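Long-range contact in VP1 (Polyomavirus HPyV6, PDB 4PCG), which is the major capsid protein, forming pentamers that probably build the icosahedral shell and attach the virus to host cells: residues Ser116-Trp121 and Gly191-Gly196. Sequence-based numbering, arbitrary orientation. Where two conformers were deposited one is given.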
ATOM      1  N   SER B 116      12.456   0.608 -12.478  1.00 15.28           N
ATOM      2  CA  SER B 116      12.841  -0.338 -11.434  1.00 17.99           C
ATOM      3  C   SER B 116      13.728   0.324 -10.393  1.00 14.10           C
ATOM      4  O   SER B 116      14.496   1.223 -10.699  1.00 15.24           O
ATOM      5  CB  SER B 116      13.507  -1.584 -12.041  1.00 18.29           C
ATOM      6  OG  SER B 116      12.516  -2.343 -12.721  1.00 19.01           O
ATOM      7  N   GLN B 117      13.624  -0.131  -9.141  1.00 14.80           N
ATOM      8  CA  GLN B 117      14.226   0.561  -8.010  1.00 12.58           C
ATOM      9  C   GLN B 117      14.911  -0.407  -7.063  1.00 13.20           C
ATOM     10  O   GLN B 117      14.592  -1.584  -7.029  1.00 13.24           O
ATOM     11  CB  GLN B 117      13.151   1.301  -7.213  1.00 15.65           C
ATOM     12  CG  GLN B 117      12.337   2.320  -8.010  1.00 16.82           C
ATOM     13  CD  GLN B 117      10.908   2.444  -7.558  1.00 15.89           C
ATOM     14  OE1 GLN B 117      10.618   2.455  -6.364  1.00 17.44           O
ATOM     15  NE2 GLN B 117      10.008   2.582  -8.498  1.00 16.35           N
ATOM     16  N   MET B 118      15.833   0.126  -6.289  1.00 14.45           N
ATOM     17  CA  MET B 118      16.414  -0.603  -5.161  1.00 14.63           C
ATOM     18  C   MET B 118      16.771   0.377  -4.075  1.00 16.61           C
ATOM     19  O   MET B 118      17.437   1.366  -4.344  1.00 15.08           O
ATOM     20  CB  MET B 118      17.654  -1.384  -5.574  1.00 15.17           C
ATOM     21  CG  MET B 118      18.338  -2.078  -4.407  1.00 16.00           C
ATOM     22  SD  MET B 118      19.622  -3.193  -4.970  1.00 16.90           S
ATOM     23  CE  MET B 118      20.483  -3.554  -3.437  1.00 17.05           C
ATOM     24  N   TYR B 119      16.357   0.078  -2.841  1.00 14.02           N
ATOM     25  CA  TYR B 119      16.675   0.904  -1.679  1.00 14.92           C
ATOM     26  C   TYR B 119      17.384  -0.046  -0.698  1.00 14.19           C
ATOM     27  O   TYR B 119      16.833  -1.072  -0.371  1.00 16.17           O
ATOM     28  CB  TYR B 119      15.398   1.422  -1.020  1.00 16.23           C
ATOM     29  CG  TYR B 119      14.450   2.118  -1.989  1.00 14.33           C
ATOM     30  CD1 TYR B 119      14.562   3.471  -2.208  1.00 21.04           C
ATOM     31  CD2 TYR B 119      13.483   1.421  -2.689  1.00 17.37           C
ATOM     32  CE1 TYR B 119      13.727   4.123  -3.097  1.00 23.04           C
ATOM     33  CE2 TYR B 119      12.637   2.076  -3.583  1.00 16.29           C
ATOM     34  CZ  TYR B 119      12.767   3.427  -3.783  1.00 19.09           C
ATOM     35  OH  TYR B 119      11.945   4.117  -4.676  1.00 22.09           O
ATOM     36  N   PHE B 120      18.587   0.287  -0.269  1.00 13.86           N
ATOM     37  CA  PHE B 120      19.387  -0.651   0.510  1.00 14.25           C
ATOM     38  C   PHE B 120      20.329   0.082   1.437  1.00 12.97           C
ATOM     39  O   PHE B 120      21.025   1.008   1.021  1.00 14.12           O
ATOM     40  CB  PHE B 120      20.189  -1.580  -0.442  1.00 13.75           C
ATOM     41  CG  PHE B 120      21.080  -2.563   0.277  1.00 13.90           C
ATOM     42  CD1 PHE B 120      22.365  -2.212   0.657  1.00 15.64           C
ATOM     43  CD2 PHE B 120      20.595  -3.803   0.641  1.00 13.78           C
ATOM     44  CE1 PHE B 120      23.153  -3.111   1.409  1.00 15.10           C
ATOM     45  CE2 PHE B 120      21.369  -4.698   1.336  1.00 14.94           C
ATOM     46  CZ  PHE B 120      22.657  -4.351   1.720  1.00 13.71           C
ATOM     47  N   TRP B 121      20.403  -0.391   2.679  1.00 12.14           N
ATOM     48  CA  TRP B 121      21.429   0.043   3.591  1.00 13.62           C
ATOM     49  C   TRP B 121      21.921  -1.139   4.420  1.00 11.85           C
ATOM     50  O   TRP B 121      21.193  -2.107   4.660  1.00 13.99           O
ATOM     51  CB  TRP B 121      20.945   1.198   4.478  1.00 14.08           C
ATOM     52  CG  TRP B 121      19.810   0.854   5.416  1.00 13.88           C
ATOM     53  CD1 TRP B 121      18.455   1.092   5.207  1.00 16.30           C
ATOM     54  CD2 TRP B 121      19.906   0.213   6.709  1.00 15.11           C
ATOM     55  NE1 TRP B 121      17.727   0.642   6.304  1.00 18.04           N
ATOM     56  CE2 TRP B 121      18.591   0.090   7.221  1.00 19.12           C
ATOM     57  CE3 TRP B 121      20.980  -0.282   7.476  1.00 16.82           C
ATOM     58  CZ2 TRP B 121      18.322  -0.508   8.463  1.00 24.01           C
ATOM     59  CZ3 TRP B 121      20.708  -0.882   8.712  1.00 20.26           C
ATOM     60  CH2 TRP B 121      19.389  -0.989   9.189  1.00 22.37           C
ATOM     61  N   GLY B 191      16.775  -4.181   2.588  1.00 16.49           N
ATOM     62  CA  GLY B 191      16.640  -3.869   1.169  1.00 14.68           C
ATOM     63  C   GLY B 191      15.219  -3.973   0.651  1.00 15.03           C
ATOM     64  O   GLY B 191      14.396  -4.727   1.150  1.00 14.49           O
ATOM     65  N   ARG B 192      14.944  -3.230  -0.423  1.00 14.81           N
ATOM     66  CA  ARG B 192      13.671  -3.319  -1.088  0.50 14.02           C
ATOM     67  C   ARG B 192      13.931  -3.117  -2.582  1.00 15.06           C
ATOM     68  O   ARG B 192      14.535  -2.134  -2.960  1.00 15.07           O
ATOM     69  CB  ARG B 192      12.718  -2.258  -0.561  0.50 15.64           C
ATOM     70  CG  ARG B 192      11.351  -2.308  -1.216  0.50 21.95           C
ATOM     71  CD  ARG B 192      10.339  -1.461  -0.467  0.50 26.06           C
ATOM     72  NE  ARG B 192      10.565  -0.039  -0.694  0.50 30.15           N
ATOM     73  CZ  ARG B 192      11.020   0.807   0.223  0.50 27.39           C
ATOM     74  NH1 ARG B 192      11.185   2.079  -0.082  0.50 27.99           N
ATOM     75  NH2 ARG B 192      11.306   0.373   1.444  0.50 36.33           N
ATOM     76  N   ILE B 193      13.494  -4.082  -3.375  1.00 12.34           N
ATOM     77  CA  ILE B 193      13.575  -4.009  -4.831  1.00 14.85           C
ATOM     78  C   ILE B 193      12.182  -3.901  -5.388  1.00 14.26           C
ATOM     79  O   ILE B 193      11.270  -4.648  -4.995  1.00 14.64           O
ATOM     80  CB  ILE B 193      14.263  -5.279  -5.385  1.00 14.83           C
ATOM     81  CG1 ILE B 193      15.726  -5.309  -4.943  1.00 15.79           C
ATOM     82  CG2 ILE B 193      14.215  -5.337  -6.895  1.00 16.34           C
ATOM     83  CD1 ILE B 193      16.327  -6.691  -5.026  1.00 17.98           C
ATOM     84  N   VAL B 194      12.004  -2.991  -6.357  1.00 13.24           N
ATOM     85  CA  VAL B 194      10.747  -2.833  -7.072  1.00 13.52           C
ATOM     86  C   VAL B 194      11.043  -2.999  -8.577  1.00 14.42           C
ATOM     87  O   VAL B 194      11.983  -2.403  -9.092  1.00 17.65           O
ATOM     88  CB  VAL B 194      10.160  -1.425  -6.798  1.00 16.46           C
ATOM     89  CG1 VAL B 194       8.832  -1.236  -7.513  1.00 17.87           C
ATOM     90  CG2 VAL B 194       9.995  -1.180  -5.305  1.00 17.02           C
ATOM     91  N   GLY B 195      10.276  -3.845  -9.253  1.00 15.40           N
ATOM     92  CA  GLY B 195      10.437  -4.074 -10.677  1.00 16.84           C
ATOM     93  C   GLY B 195       9.561  -3.128 -11.489  1.00 17.09           C
ATOM     94  O   GLY B 195       9.159  -2.053 -11.011  1.00 15.96           O
ATOM     95  N   GLY B 196       9.289  -3.532 -12.721  1.00 16.18           N
ATOM     96  CA  GLY B 196       8.454  -2.775 -13.648  1.00 17.37           C
ATOM     97  C   GLY B 196       9.253  -1.791 -14.483  1.00 20.49           C
ATOM     98  O   GLY B 196      10.284  -1.284 -14.052  1.00 24.75           O
TER
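Tyr119 and Arg192 meet because their torsions turn them toward one another: the tyrosine's CG lies anti to its own carbonyl carbon (chi1 -52°), while the arginine runs out extended and then bends at chi3 (74°). In the conformer described, the bend brings NH1 over the rim of one ring face, 3.5 Å from Tyr119 CD2; a second deposited conformer makes this contact less certain. The two planes are inclined by 31°, a tilted overlap rather than a flush stack. A long, flexible arginine suits this partly exposed place, since its aliphatic stem rises off the sheet beside the tyrosine before the charged end turns across.

On the same face, Gln117 and Val194 lie side by side, the amide resting against the branched, compact valine, with OE1 3.8 Å from CG2. OE1 also accepts the bond from Tyr119 OH (2.7 Å), lying in the ring plane at its edge, although the hydroxyl sits above the amide's carbonyl plane. The amide's other end, NE2, is held by Gly115 O. Met118 and Ile193 take the reverse face, where their apolar chains suit burial and approach at 4.2 Å, CG to CG1; Gly191, lacking a side chain, leaves room for the ring of Phe120.

Between the two backbones, paired hydrogen bonds join Gln117 to Val194 and Tyr119 to Arg192. Past the strand ends, the short hydroxyl of Ser116 lets OG bond Gly196 O at 2.8 Å; Gly196, with positive phi, would jam a CB against the preceding carbonyl, so glycine fits there.

Strand 117-124 also pairs with strand 227-239, whereas residues 191-194 pair with a strand of a neighbouring subunit. The contact is thus an antiparallel strand pair of the VP1 jelly roll, part of a sheet that continues between subunits of the pentamer.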